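Long-range contacts in ORC1-type DNA replication protein 2 (Aeropyrum pernix, PDB 1W5S), which binds DNA and takes part in regulating DNA replication, and contains an N-terminal AAA+ ATPase domain and a C-terminal winged-helix domain: residues E159-L164 with R196-Q201; T163-H168 with I180-V185; G324-N329 with L383-P388. All coordinates share one frame; numbering follows the deposited sequence.

Contact 1: residues E159-L164 with R196-Q201; sequences EDLYTL and REKIPQ
Leu161 and Tyr162 of helix 158-165 meet Ile199 at the break between helix 190-198 and helix 200-203, a partly buried contact of the AAA+ ATPase domain in which a helix packs on the turn between two others. Ile199 leaves helical backbone angles after the first helix and occupies the N-cap position of the next, and its CA lies 6.9 Å from the CA of Tyr162.

Leu161 comes first along the helix. Its CB rests against CG2 of Ile199 at 3.8 Å, an apolar contact between two buried residues. Its CD2 reaches the end of Lys198, whose chain bends at chi2 and again at chi4; the ammonium group finds its polar partner in the carbonyl oxygen of Leu151, so toward Leu161 it offers packing alone.

Tyr162 carries most of the interface. With CG opposite the carbonyl carbon (chi1 -85°), the phenol extends across the turn. CG2 of Ile199 sits over one ring face, displaced toward the ring's rim, 3.7 Å from the centroid and 14° off the normal, which meets the geometry of a CH-pi contact; CB of the same isoleucine approaches CE2 of Tyr162. The ring also has a cation-pi partner in Arg166, four residues on, just past the helix end. At its far end the hydroxyl lies over the start of helix 200-203, with CD of Pro200 packed beside it. The side chain of Gln201 crosses the phenol at about a right angle, its CB 3.4 Å from OH of Tyr162. There the phenol oxygen accepts a nearly straight bond from the backbone N of Gln201 at 3.0 Å, with an angle of 163° at the hydrogen.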
ATOM      1  N   GLU A 159       4.135  -2.145  23.030  1.00 40.23           N
ATOM      2  CA  GLU A 159       4.797  -1.117  23.806  1.00 40.33           C
ATOM      3  C   GLU A 159       5.930  -0.423  23.020  1.00 39.52           C
ATOM      4  O   GLU A 159       6.202   0.752  23.238  1.00 40.11           O
ATOM      5  CB  GLU A 159       5.258  -1.730  25.136  1.00 40.44           C
ATOM      6  CG  GLU A 159       6.704  -1.457  25.491  1.00 42.58           C
ATOM      7  CD  GLU A 159       7.193  -2.267  26.678  1.00 42.28           C
ATOM      8  OE1 GLU A 159       8.155  -1.799  27.332  1.00 43.24           O
ATOM      9  OE2 GLU A 159       6.617  -3.364  26.946  1.00 46.65           O
ATOM     10  N   ASP A 160       6.567  -1.139  22.095  1.00 38.72           N
ATOM     11  CA  ASP A 160       7.531  -0.540  21.171  1.00 38.06           C
ATOM     12  C   ASP A 160       6.828   0.409  20.191  1.00 37.67           C
ATOM     13  O   ASP A 160       7.297   1.513  19.933  1.00 37.72           O
ATOM     14  CB  ASP A 160       8.279  -1.616  20.378  1.00 37.68           C
ATOM     15  CG  ASP A 160       9.095  -2.537  21.269  1.00 38.56           C
ATOM     16  OD1 ASP A 160       9.735  -2.033  22.232  1.00 37.78           O
ATOM     17  OD2 ASP A 160       9.104  -3.763  21.007  1.00 39.35           O
ATOM     18  N   LEU A 161       5.707  -0.027  19.633  1.00 36.87           N
ATOM     19  CA  LEU A 161       4.972   0.798  18.710  1.00 37.08           C
ATOM     20  C   LEU A 161       4.483   2.049  19.432  1.00 36.91           C
ATOM     21  O   LEU A 161       4.534   3.156  18.896  1.00 35.20           O
ATOM     22  CB  LEU A 161       3.822   0.001  18.122  1.00 36.63           C
ATOM     23  CG  LEU A 161       3.831  -0.586  16.701  1.00 37.90           C
ATOM     24  CD1 LEU A 161       5.159  -0.631  15.991  1.00 38.17           C
ATOM     25  CD2 LEU A 161       3.159  -1.961  16.722  1.00 39.14           C
ATOM     26  N   TYR A 162       4.036   1.873  20.681  1.00 37.68           N
ATOM     27  CA  TYR A 162       3.608   2.990  21.503  1.00 37.89           C
ATOM     28  C   TYR A 162       4.747   3.946  21.769  1.00 37.80           C
ATOM     29  O   TYR A 162       4.593   5.159  21.645  1.00 37.26           O
ATOM     30  CB  TYR A 162       3.020   2.513  22.825  1.00 38.85           C
ATOM     31  CG  TYR A 162       1.527   2.143  22.779  1.00 40.89           C
ATOM     32  CD1 TYR A 162       1.001   1.123  23.593  1.00 39.22           C
ATOM     33  CD2 TYR A 162       0.634   2.812  21.920  1.00 41.42           C
ATOM     34  CE1 TYR A 162      -0.379   0.815  23.563  1.00 39.92           C
ATOM     35  CE2 TYR A 162      -0.710   2.509  21.892  1.00 40.58           C
ATOM     36  CZ  TYR A 162      -1.224   1.519  22.702  1.00 40.03           C
ATOM     37  OH  TYR A 162      -2.589   1.259  22.619  1.00 39.19           O
ATOM     38  N   THR A 163       5.909   3.440  22.150  1.00 38.18           N
ATOM     39  CA  THR A 163       6.957   4.412  22.507  1.00 37.91           C
ATOM     40  C   THR A 163       7.392   5.179  21.294  1.00 36.34           C
ATOM     41  O   THR A 163       7.648   6.351  21.413  1.00 38.15           O
ATOM     42  CB  THR A 163       8.223   3.842  23.272  1.00 37.84           C
ATOM     43  OG1 THR A 163       9.030   3.092  22.376  1.00 41.41           O
ATOM     44  CG2 THR A 163       7.844   3.005  24.428  1.00 37.28           C
ATOM     45  N   LEU A 164       7.474   4.552  20.134  1.00 35.18           N
ATOM     46  CA  LEU A 164       7.685   5.311  18.881  1.00 35.31           C
ATOM     47  C   LEU A 164       6.521   6.260  18.534  1.00 35.31           C
ATOM     48  O   LEU A 164       6.675   7.431  18.312  1.00 35.79           O
ATOM     49  CB  LEU A 164       7.897   4.379  17.703  1.00 33.99           C
ATOM     50  CG  LEU A 164       8.231   5.075  16.365  1.00 34.09           C
ATOM     51  CD1 LEU A 164       9.516   5.837  16.463  1.00 30.85           C
ATOM     52  CD2 LEU A 164       8.362   4.079  15.250  1.00 35.12           C
ATOM     53  N   ARG A 196      -6.105  -1.277  16.043  1.00 37.46           N
ATOM     54  CA  ARG A 196      -7.076  -1.218  17.147  1.00 38.28           C
ATOM     55  C   ARG A 196      -6.866  -2.374  18.164  1.00 39.04           C
ATOM     56  O   ARG A 196      -7.145  -2.198  19.349  1.00 38.17           O
ATOM     57  CB  ARG A 196      -8.513  -1.238  16.612  1.00 37.90           C
ATOM     58  CG  ARG A 196      -9.020   0.106  16.065  1.00 37.98           C
ATOM     59  CD  ARG A 196     -10.530   0.078  15.734  1.00 37.37           C
ATOM     60  NE  ARG A 196     -10.820  -0.778  14.587  1.00 37.56           N
ATOM     61  CZ  ARG A 196     -10.694  -0.401  13.305  1.00 39.84           C
ATOM     62  NH1 ARG A 196     -10.970  -1.271  12.336  1.00 37.80           N
ATOM     63  NH2 ARG A 196     -10.280   0.839  12.973  1.00 39.21           N
ATOM     64  N   GLU A 197      -6.399  -3.547  17.688  1.00 40.51           N
ATOM     65  CA  GLU A 197      -6.044  -4.691  18.569  1.00 41.93           C
ATOM     66  C   GLU A 197      -4.780  -4.361  19.366  1.00 41.11           C
ATOM     67  O   GLU A 197      -4.750  -4.454  20.586  1.00 40.75           O
ATOM     68  CB  GLU A 197      -5.807  -6.009  17.783  1.00 41.98           C
ATOM     69  CG  GLU A 197      -7.038  -6.819  17.396  1.00 46.35           C
ATOM     70  CD  GLU A 197      -6.699  -8.091  16.545  1.00 48.59           C
ATOM     71  OE1 GLU A 197      -6.113  -9.062  17.118  1.00 57.87           O
ATOM     72  OE2 GLU A 197      -7.036  -8.128  15.315  1.00 55.30           O
ATOM     73  N   LYS A 198      -3.738  -3.947  18.666  1.00 41.33           N
ATOM     74  CA  LYS A 198      -2.412  -3.805  19.283  1.00 41.37           C
ATOM     75  C   LYS A 198      -2.202  -2.444  19.923  1.00 40.90           C
ATOM     76  O   LYS A 198      -1.698  -2.343  21.035  1.00 41.43           O
ATOM     77  CB  LYS A 198      -1.340  -4.022  18.211  1.00 42.47           C
ATOM     78  CG  LYS A 198      -0.108  -4.762  18.654  1.00 44.20           C
ATOM     79  CD  LYS A 198      -0.068  -6.244  18.149  1.00 47.86           C
ATOM     80  CE  LYS A 198       1.418  -6.778  18.065  1.00 47.23           C
ATOM     81  NZ  LYS A 198       2.331  -5.845  17.284  1.00 44.66           N
ATOM     82  N   ILE A 199      -2.545  -1.384  19.212  1.00 40.13           N
ATOM     83  CA  ILE A 199      -2.258  -0.060  19.708  1.00 40.17           C
ATOM     84  C   ILE A 199      -3.451   0.879  19.550  1.00 40.03           C
ATOM     85  O   ILE A 199      -3.366   1.890  18.855  1.00 39.30           O
ATOM     86  CB  ILE A 199      -1.001   0.535  19.018  1.00 40.20           C
ATOM     87  CG1 ILE A 199      -1.047   0.308  17.518  1.00 38.60           C
ATOM     88  CG2 ILE A 199       0.274  -0.105  19.573  1.00 41.97           C
ATOM     89  CD1 ILE A 199      -0.027   1.095  16.797  1.00 39.03           C
ATOM     90  N   PRO A 200      -4.557   0.576  20.245  1.00 40.44           N
ATOM     91  CA  PRO A 200      -5.752   1.388  20.043  1.00 40.83           C
ATOM     92  C   PRO A 200      -5.558   2.837  20.478  1.00 41.27           C
ATOM     93  O   PRO A 200      -6.229   3.704  19.960  1.00 42.33           O
ATOM     94  CB  PRO A 200      -6.782   0.702  20.913  1.00 40.45           C
ATOM     95  CG  PRO A 200      -5.971   0.031  22.008  1.00 39.98           C
ATOM     96  CD  PRO A 200      -4.774  -0.461  21.271  1.00 40.22           C
ATOM     97  N   GLN A 201      -4.637   3.098  21.400  1.00 41.59           N
ATOM     98  CA  GLN A 201      -4.408   4.451  21.884  1.00 42.41           C
ATOM     99  C   GLN A 201      -3.794   5.345  20.768  1.00 42.17           C
ATOM    100  O   GLN A 201      -3.938   6.574  20.794  1.00 42.35           O
ATOM    101  CB  GLN A 201      -3.544   4.430  23.176  1.00 42.63           C
ATOM    102  CG  GLN A 201      -4.343   4.242  24.518  1.00 45.91           C
ATOM    103  CD  GLN A 201      -3.500   3.639  25.714  1.00 47.44           C
ATOM    104  OE1 GLN A 201      -2.981   4.365  26.593  1.00 52.53           O
ATOM    105  NE2 GLN A 201      -3.406   2.300  25.751  1.00 53.66           N
TER

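Contact 2: residues T163-H168 with I180-V185; sequences TLLRVH and IGFLLV
This is a buried helix-on-sheet contact in the AAA+ core: the end of helix 158-165 and the start of helix 167-170 pack on strand 180-186 of the parallel sheet. Phe182 is its centre; a chi1 of -57°, which sets CG beside the backbone N, directs the ring at the helix end. CD1 of Leu165 stands over the middle of the phenyl face, 3.5 Å from the centroid and 11° off the normal, a CH-pi contact. Leu164 brings CG to within 3.6 Å of Phe182 CE2, while Val167 CG2 meets the ring edge in plane, 4.0 Å from Phe182 CE1. Replacing Phe182 with an alanine would probably open a gap beneath Leu165 CD1 and leave Leu164 and Val167 without their shared packing surface.

At the strand's start the contact turns polar. His168 NE2 donates to the backbone O of Ile180 at 2.8 Å, with 171° at the hydrogen; the acceptor lies in the imidazole plane, and the donor approaches on a carbonyl lone pair. CG2 of Val167 covers one imidazole face. Together these probably fix the ring's rotation, and the bond requires a proton on NE2, so a neutral His168 would be the NE2-H tautomer.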
ATOM      1  N   THR A 163       5.909   3.440  22.150  1.00 38.18           N
ATOM      2  CA  THR A 163       6.957   4.412  22.507  1.00 37.91           C
ATOM      3  C   THR A 163       7.392   5.179  21.294  1.00 36.34           C
ATOM      4  O   THR A 163       7.648   6.351  21.413  1.00 38.15           O
ATOM      5  CB  THR A 163       8.223   3.842  23.272  1.00 37.84           C
ATOM      6  OG1 THR A 163       9.030   3.092  22.376  1.00 41.41           O
ATOM      7  CG2 THR A 163       7.844   3.005  24.428  1.00 37.28           C
ATOM      8  N   LEU A 164       7.474   4.552  20.134  1.00 35.18           N
ATOM      9  CA  LEU A 164       7.685   5.311  18.881  1.00 35.31           C
ATOM     10  C   LEU A 164       6.521   6.260  18.534  1.00 35.31           C
ATOM     11  O   LEU A 164       6.675   7.431  18.312  1.00 35.79           O
ATOM     12  CB  LEU A 164       7.897   4.379  17.703  1.00 33.99           C
ATOM     13  CG  LEU A 164       8.231   5.075  16.365  1.00 34.09           C
ATOM     14  CD1 LEU A 164       9.516   5.837  16.463  1.00 30.85           C
ATOM     15  CD2 LEU A 164       8.362   4.079  15.250  1.00 35.12           C
ATOM     16  N   LEU A 165       5.331   5.737  18.441  1.00 36.79           N
ATOM     17  CA  LEU A 165       4.265   6.521  17.825  1.00 37.35           C
ATOM     18  C   LEU A 165       3.628   7.518  18.759  1.00 37.51           C
ATOM     19  O   LEU A 165       2.962   8.410  18.293  1.00 37.92           O
ATOM     20  CB  LEU A 165       3.215   5.618  17.252  1.00 36.91           C
ATOM     21  CG  LEU A 165       3.233   5.236  15.791  1.00 37.91           C
ATOM     22  CD1 LEU A 165       4.359   5.747  14.939  1.00 37.42           C
ATOM     23  CD2 LEU A 165       2.983   3.739  15.606  1.00 39.11           C
ATOM     24  N   ARG A 166       3.792   7.343  20.061  1.00 38.07           N
ATOM     25  CA  ARG A 166       3.511   8.404  20.998  1.00 38.40           C
ATOM     26  C   ARG A 166       4.774   8.798  21.739  1.00 37.90           C
ATOM     27  O   ARG A 166       4.755   8.957  22.945  1.00 36.97           O
ATOM     28  CB  ARG A 166       2.443   8.050  22.021  1.00 39.88           C
ATOM     29  CG  ARG A 166       1.263   7.269  21.532  1.00 42.19           C
ATOM     30  CD  ARG A 166       1.171   5.986  22.289  1.00 46.82           C
ATOM     31  NE  ARG A 166       0.110   5.985  23.304  1.00 48.11           N
ATOM     32  CZ  ARG A 166       0.268   5.764  24.613  1.00 48.69           C
ATOM     33  NH1 ARG A 166       1.463   5.520  25.152  1.00 49.57           N
ATOM     34  NH2 ARG A 166      -0.802   5.790  25.396  1.00 47.69           N
ATOM     35  N   VAL A 167       5.847   9.002  20.982  1.00 38.35           N
ATOM     36  CA  VAL A 167       7.059   9.656  21.481  1.00 38.63           C
ATOM     37  C   VAL A 167       6.832  10.783  22.457  1.00 38.43           C
ATOM     38  O   VAL A 167       7.425  10.800  23.519  1.00 38.76           O
ATOM     39  CB  VAL A 167       7.899  10.384  20.422  1.00 38.09           C
ATOM     40  CG1 VAL A 167       9.414  10.069  20.664  1.00 36.78           C
ATOM     41  CG2 VAL A 167       7.399  10.201  19.068  1.00 36.87           C
ATOM     42  N   HIS A 168       6.007  11.733  22.050  1.00 39.36           N
ATOM     43  CA  HIS A 168       5.838  13.002  22.781  1.00 40.66           C
ATOM     44  C   HIS A 168       5.148  12.804  24.117  1.00 41.70           C
ATOM     45  O   HIS A 168       5.377  13.566  25.026  1.00 43.44           O
ATOM     46  CB  HIS A 168       5.111  14.013  21.918  1.00 39.70           C
ATOM     47  CG  HIS A 168       5.672  14.103  20.532  1.00 38.78           C
ATOM     48  ND1 HIS A 168       6.974  14.492  20.289  1.00 38.11           N
ATOM     49  CD2 HIS A 168       5.132  13.802  19.319  1.00 38.95           C
ATOM     50  CE1 HIS A 168       7.208  14.467  18.988  1.00 40.24           C
ATOM     51  NE2 HIS A 168       6.104  14.050  18.369  1.00 41.36           N
ATOM     52  N   ILE A 180       8.332  15.285  15.890  1.00 33.88           N
ATOM     53  CA  ILE A 180       8.269  14.050  15.081  1.00 33.73           C
ATOM     54  C   ILE A 180       6.818  13.709  14.738  1.00 34.06           C
ATOM     55  O   ILE A 180       5.999  13.541  15.628  1.00 35.86           O
ATOM     56  CB  ILE A 180       8.917  12.875  15.792  1.00 33.16           C
ATOM     57  CG1 ILE A 180      10.330  13.258  16.296  1.00 31.70           C
ATOM     58  CG2 ILE A 180       8.974  11.710  14.854  1.00 33.07           C
ATOM     59  CD1 ILE A 180      10.898  12.303  17.356  1.00 31.17           C
ATOM     60  N   GLY A 181       6.505  13.663  13.460  1.00 33.33           N
ATOM     61  CA  GLY A 181       5.265  13.118  12.989  1.00 32.55           C
ATOM     62  C   GLY A 181       5.498  11.876  12.193  1.00 32.88           C
ATOM     63  O   GLY A 181       6.653  11.518  11.808  1.00 32.40           O
ATOM     64  N   PHE A 182       4.408  11.163  11.928  1.00 32.82           N
ATOM     65  CA  PHE A 182       4.520   9.927  11.178  1.00 32.03           C
ATOM     66  C   PHE A 182       3.462   9.806  10.087  1.00 32.39           C
ATOM     67  O   PHE A 182       2.323  10.261  10.242  1.00 31.27           O
ATOM     68  CB  PHE A 182       4.399   8.730  12.111  1.00 32.22           C
ATOM     69  CG  PHE A 182       5.405   8.690  13.234  1.00 31.02           C
ATOM     70  CD1 PHE A 182       5.168   9.323  14.418  1.00 28.24           C
ATOM     71  CD2 PHE A 182       6.541   7.929  13.133  1.00 32.31           C
ATOM     72  CE1 PHE A 182       6.104   9.250  15.433  1.00 31.02           C
ATOM     73  CE2 PHE A 182       7.473   7.868  14.199  1.00 31.75           C
ATOM     74  CZ  PHE A 182       7.240   8.513  15.307  1.00 29.73           C
ATOM     75  N   LEU A 183       3.875   9.184   8.975  1.00 33.11           N
ATOM     76  CA  LEU A 183       2.988   8.853   7.860  1.00 32.73           C
ATOM     77  C   LEU A 183       3.071   7.349   7.688  1.00 32.33           C
ATOM     78  O   LEU A 183       4.121   6.863   7.285  1.00 31.59           O
ATOM     79  CB  LEU A 183       3.418   9.534   6.561  1.00 32.64           C
ATOM     80  CG  LEU A 183       2.332   9.983   5.555  1.00 35.24           C
ATOM     81  CD1 LEU A 183       2.883  10.367   4.219  1.00 33.16           C
ATOM     82  CD2 LEU A 183       1.135   9.080   5.420  1.00 37.46           C
ATOM     83  N   LEU A 184       1.998   6.645   8.087  1.00 32.06           N
ATOM     84  CA  LEU A 184       1.908   5.195   7.952  1.00 32.75           C
ATOM     85  C   LEU A 184       1.326   4.896   6.595  1.00 33.48           C
ATOM     86  O   LEU A 184       0.395   5.616   6.096  1.00 32.71           O
ATOM     87  CB  LEU A 184       1.041   4.573   9.020  1.00 32.80           C
ATOM     88  CG  LEU A 184       1.277   5.105  10.442  1.00 34.31           C
ATOM     89  CD1 LEU A 184       0.299   4.378  11.408  1.00 37.16           C
ATOM     90  CD2 LEU A 184       2.763   4.962  10.881  1.00 34.77           C
ATOM     91  N   VAL A 185       1.993   3.936   5.953  1.00 33.83           N
ATOM     92  CA  VAL A 185       1.585   3.400   4.692  1.00 34.39           C
ATOM     93  C   VAL A 185       1.378   1.896   4.860  1.00 34.35           C
ATOM     94  O   VAL A 185       2.337   1.203   5.175  1.00 34.76           O
ATOM     95  CB  VAL A 185       2.624   3.695   3.622  1.00 34.00           C
ATOM     96  CG1 VAL A 185       2.177   3.107   2.358  1.00 35.20           C
ATOM     97  CG2 VAL A 185       2.753   5.205   3.415  1.00 36.39           C
TER

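Contact 3: residues G324-N329 with L383-P388; sequences GMEWIN and LFRLAP
Trp327 and Ile328 lie along Phe384 and Arg385, bringing the loop between helix 308-322 and helix 330-345 against strand 383-386 in the winged-helix domain. The pairing is a single antiparallel bridge with both backbone bonds made: Ile328 N donates to Phe384 O at 2.6 Å, and Phe384 N returns a bond to Ile328 O at 2.9 Å. Both bonds are nearly straight, the first with 164° at the hydrogen, but its donor is tilted from the carbonyl plane whereas the second lies in it. Phe384 O also receives a CA-H...O contact from Trp327 CA at 3.2 Å. Strands 368-371 and 383-386 form the two-stranded antiparallel wing of the winged-helix fold, which the loop extends by this one bridge.

The indole of Trp327 runs beside Arg385, both side chains pointing the same way. Arg385 CG lies over the five-membered ring, 3.6 Å from its centroid, a CH-pi contact. With chi1 at 47°, CG stands between the backbone N and the carbonyl carbon, and the bend at chi2 brings the guanidinium over CZ2 and CH2, its plane only 17° from that of the indole. CD1 of Trp327 packs on CB of Leu383 at 3.6 Å. Trp327 NE1, by contrast, is buried here with no hydrogen-bond partner in the model.

At the guanidinium edge, Glu326 OE1 makes a long salt bridge to Arg385 NH1 at 3.8 Å; NH2 is hydrogen-bonded beyond the two segments, and Asp369 is its weak, long ionic partner. Lys371 adds a cation-pi contact to the indole. The chemistry implies that the two backbone bonds set the alignment, while Arg385 is probably held by its CH-pi contact, its guanidinium lying nearly parallel to the indole, and the bond at NH2, with the long ion pairs adding little.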
ATOM      1  N   GLY A 324     -28.886  -9.103   1.535  1.00 39.17           N
ATOM      2  CA  GLY A 324     -29.509  -9.053   2.872  1.00 39.05           C
ATOM      3  C   GLY A 324     -28.664  -9.562   4.038  1.00 38.70           C
ATOM      4  O   GLY A 324     -28.316  -8.797   4.925  1.00 38.32           O
ATOM      5  N   MET A 325     -28.343 -10.853   4.023  1.00 38.62           N
ATOM      6  CA  MET A 325     -27.692 -11.533   5.159  1.00 38.92           C
ATOM      7  C   MET A 325     -26.406 -10.855   5.667  1.00 38.82           C
ATOM      8  O   MET A 325     -25.446 -10.680   4.909  1.00 38.98           O
ATOM      9  CB  MET A 325     -27.367 -12.997   4.798  1.00 38.75           C
ATOM     10  CG  MET A 325     -27.581 -14.002   5.935  1.00 39.34           C
ATOM     11  SD  MET A 325     -27.440 -15.758   5.443  1.00 39.49           S
ATOM     12  CE  MET A 325     -28.788 -15.910   4.248  1.00 38.72           C
ATOM     13  N   GLU A 326     -26.411 -10.466   6.946  1.00 38.47           N
ATOM     14  CA  GLU A 326     -25.196 -10.109   7.668  1.00 38.35           C
ATOM     15  C   GLU A 326     -24.982 -11.217   8.689  1.00 38.29           C
ATOM     16  O   GLU A 326     -25.660 -11.262   9.725  1.00 38.91           O
ATOM     17  CB  GLU A 326     -25.321  -8.732   8.336  1.00 38.81           C
ATOM     18  CG  GLU A 326     -24.436  -7.618   7.697  1.00 39.36           C
ATOM     19  CD  GLU A 326     -22.991  -7.616   8.229  1.00 39.77           C
ATOM     20  OE1 GLU A 326     -22.790  -7.905   9.447  1.00 39.19           O
ATOM     21  OE2 GLU A 326     -22.068  -7.313   7.424  1.00 38.36           O
ATOM     22  N   TRP A 327     -24.075 -12.131   8.350  1.00 37.28           N
ATOM     23  CA  TRP A 327     -23.769 -13.359   9.116  1.00 36.55           C
ATOM     24  C   TRP A 327     -24.552 -14.571   8.611  1.00 35.99           C
ATOM     25  O   TRP A 327     -25.769 -14.646   8.752  1.00 36.09           O
ATOM     26  CB  TRP A 327     -23.839 -13.215  10.669  1.00 36.01           C
ATOM     27  CG  TRP A 327     -22.494 -12.714  11.238  1.00 36.33           C
ATOM     28  CD1 TRP A 327     -21.271 -13.313  11.101  1.00 35.28           C
ATOM     29  CD2 TRP A 327     -22.255 -11.507  11.979  1.00 36.11           C
ATOM     30  NE1 TRP A 327     -20.297 -12.570  11.708  1.00 34.86           N
ATOM     31  CE2 TRP A 327     -20.867 -11.457  12.259  1.00 34.96           C
ATOM     32  CE3 TRP A 327     -23.075 -10.471  12.435  1.00 35.74           C
ATOM     33  CZ2 TRP A 327     -20.285 -10.420  12.965  1.00 35.03           C
ATOM     34  CZ3 TRP A 327     -22.488  -9.427  13.155  1.00 35.97           C
ATOM     35  CH2 TRP A 327     -21.106  -9.418  13.413  1.00 35.71           C
ATOM     36  N   ILE A 328     -23.819 -15.497   7.987  1.00 35.00           N
ATOM     37  CA  ILE A 328     -24.330 -16.820   7.640  1.00 34.06           C
ATOM     38  C   ILE A 328     -23.831 -17.829   8.686  1.00 33.13           C
ATOM     39  O   ILE A 328     -22.721 -17.707   9.199  1.00 32.83           O
ATOM     40  CB  ILE A 328     -23.923 -17.244   6.188  1.00 33.93           C
ATOM     41  CG1 ILE A 328     -24.701 -18.498   5.752  1.00 33.66           C
ATOM     42  CG2 ILE A 328     -22.383 -17.448   6.054  1.00 33.74           C
ATOM     43  CD1 ILE A 328     -24.615 -18.810   4.274  1.00 34.04           C
ATOM     44  N   ASN A 329     -24.673 -18.797   9.023  1.00 32.28           N
ATOM     45  CA  ASN A 329     -24.242 -19.934   9.845  1.00 32.25           C
ATOM     46  C   ASN A 329     -23.491 -20.989   9.026  1.00 31.80           C
ATOM     47  O   ASN A 329     -23.470 -20.950   7.797  1.00 31.73           O
ATOM     48  CB  ASN A 329     -25.424 -20.572  10.595  1.00 31.70           C
ATOM     49  CG  ASN A 329     -26.501 -21.043   9.671  1.00 29.88           C
ATOM     50  OD1 ASN A 329     -26.948 -20.287   8.824  1.00 26.66           O
ATOM     51  ND2 ASN A 329     -26.919 -22.291   9.814  1.00 27.87           N
ATOM     52  N   LEU A 383     -20.223 -18.134  13.304  1.00 34.15           N
ATOM     53  CA  LEU A 383     -20.933 -17.277  12.315  1.00 34.60           C
ATOM     54  C   LEU A 383     -19.989 -16.470  11.412  1.00 34.80           C
ATOM     55  O   LEU A 383     -18.959 -15.962  11.877  1.00 35.33           O
ATOM     56  CB  LEU A 383     -21.879 -16.295  13.026  1.00 35.02           C
ATOM     57  CG  LEU A 383     -23.111 -16.875  13.727  1.00 34.44           C
ATOM     58  CD1 LEU A 383     -23.775 -15.793  14.566  1.00 33.75           C
ATOM     59  CD2 LEU A 383     -24.095 -17.491  12.707  1.00 34.16           C
ATOM     60  N   PHE A 384     -20.363 -16.340  10.139  1.00 34.64           N
ATOM     61  CA  PHE A 384     -19.487 -15.764   9.116  1.00 34.98           C
ATOM     62  C   PHE A 384     -20.201 -14.720   8.230  1.00 35.39           C
ATOM     63  O   PHE A 384     -21.343 -14.907   7.797  1.00 35.56           O
ATOM     64  CB  PHE A 384     -18.909 -16.865   8.213  1.00 34.81           C
ATOM     65  CG  PHE A 384     -18.184 -17.973   8.955  1.00 34.96           C
ATOM     66  CD1 PHE A 384     -18.821 -19.188   9.223  1.00 34.34           C
ATOM     67  CD2 PHE A 384     -16.853 -17.818   9.349  1.00 35.04           C
ATOM     68  CE1 PHE A 384     -18.160 -20.214   9.884  1.00 34.37           C
ATOM     69  CE2 PHE A 384     -16.178 -18.849  10.025  1.00 35.00           C
ATOM     70  CZ  PHE A 384     -16.831 -20.048  10.284  1.00 34.87           C
ATOM     71  N   ARG A 385     -19.515 -13.613   7.983  1.00 35.51           N
ATOM     72  CA  ARG A 385     -19.956 -12.623   6.998  1.00 35.66           C
ATOM     73  C   ARG A 385     -18.718 -12.213   6.204  1.00 35.58           C
ATOM     74  O   ARG A 385     -17.587 -12.443   6.647  1.00 35.33           O
ATOM     75  CB  ARG A 385     -20.611 -11.394   7.667  1.00 35.77           C
ATOM     76  CG  ARG A 385     -19.813 -10.836   8.850  1.00 35.63           C
ATOM     77  CD  ARG A 385     -19.675  -9.331   8.837  1.00 35.26           C
ATOM     78  NE  ARG A 385     -18.424  -8.920   9.478  1.00 35.04           N
ATOM     79  CZ  ARG A 385     -18.304  -8.029  10.462  1.00 33.65           C
ATOM     80  NH1 ARG A 385     -19.364  -7.388  10.964  1.00 32.10           N
ATOM     81  NH2 ARG A 385     -17.092  -7.772  10.941  1.00 33.58           N
ATOM     82  N   LEU A 386     -18.941 -11.622   5.035  1.00 35.68           N
ATOM     83  CA  LEU A 386     -17.848 -11.130   4.189  1.00 35.65           C
ATOM     84  C   LEU A 386     -17.133 -10.010   4.936  1.00 35.42           C
ATOM     85  O   LEU A 386     -17.773  -9.202   5.594  1.00 35.05           O
ATOM     86  CB  LEU A 386     -18.393 -10.624   2.835  1.00 35.69           C
ATOM     87  CG  LEU A 386     -17.379 -10.351   1.710  1.00 35.79           C
ATOM     88  CD1 LEU A 386     -16.651 -11.626   1.314  1.00 35.13           C
ATOM     89  CD2 LEU A 386     -18.045  -9.693   0.491  1.00 35.81           C
ATOM     90  N   ALA A 387     -15.808  -9.976   4.867  1.00 35.64           N
ATOM     91  CA  ALA A 387     -15.067  -8.896   5.521  1.00 35.80           C
ATOM     92  C   ALA A 387     -15.594  -7.545   5.022  1.00 35.58           C
ATOM     93  O   ALA A 387     -15.562  -7.294   3.813  1.00 35.00           O
ATOM     94  CB  ALA A 387     -13.576  -9.012   5.268  1.00 35.85           C
ATOM     95  N   PRO A 388     -16.117  -6.700   5.944  1.00 35.55           N
ATOM     96  CA  PRO A 388     -16.689  -5.377   5.713  1.00 36.06           C
ATOM     97  C   PRO A 388     -16.090  -4.527   4.574  1.00 36.17           C
ATOM     98  O   PRO A 388     -16.808  -3.790   3.896  1.00 35.60           O
ATOM     99  CB  PRO A 388     -16.424  -4.672   7.045  1.00 36.18           C
ATOM    100  CG  PRO A 388     -16.107  -5.732   8.032  1.00 35.81           C
ATOM    101  CD  PRO A 388     -16.221  -7.031   7.372  1.00 35.58           C
TER

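How the contacts relate
From the N terminus, helix 158-165 opens both contact 1 and contact 2, which share Thr163 and Leu164. Contact 2 closes first, when the chain enters strand 180-186; contact 1 closes at the end of helix 190-198 and the turn after it, so the loop of contact 2 falls within the span of contact 1. The helix is thus tied to both the central sheet and that turn. Their centres are 10 Å apart, and CD1 of Ile199 meets CD2 of Leu165 at 4.2 Å. Contact 3 follows in series, closing a separate loop of 53 residues that joins an inter-helix loop to a wing strand; its centre is about 29 Å from that of contact 1.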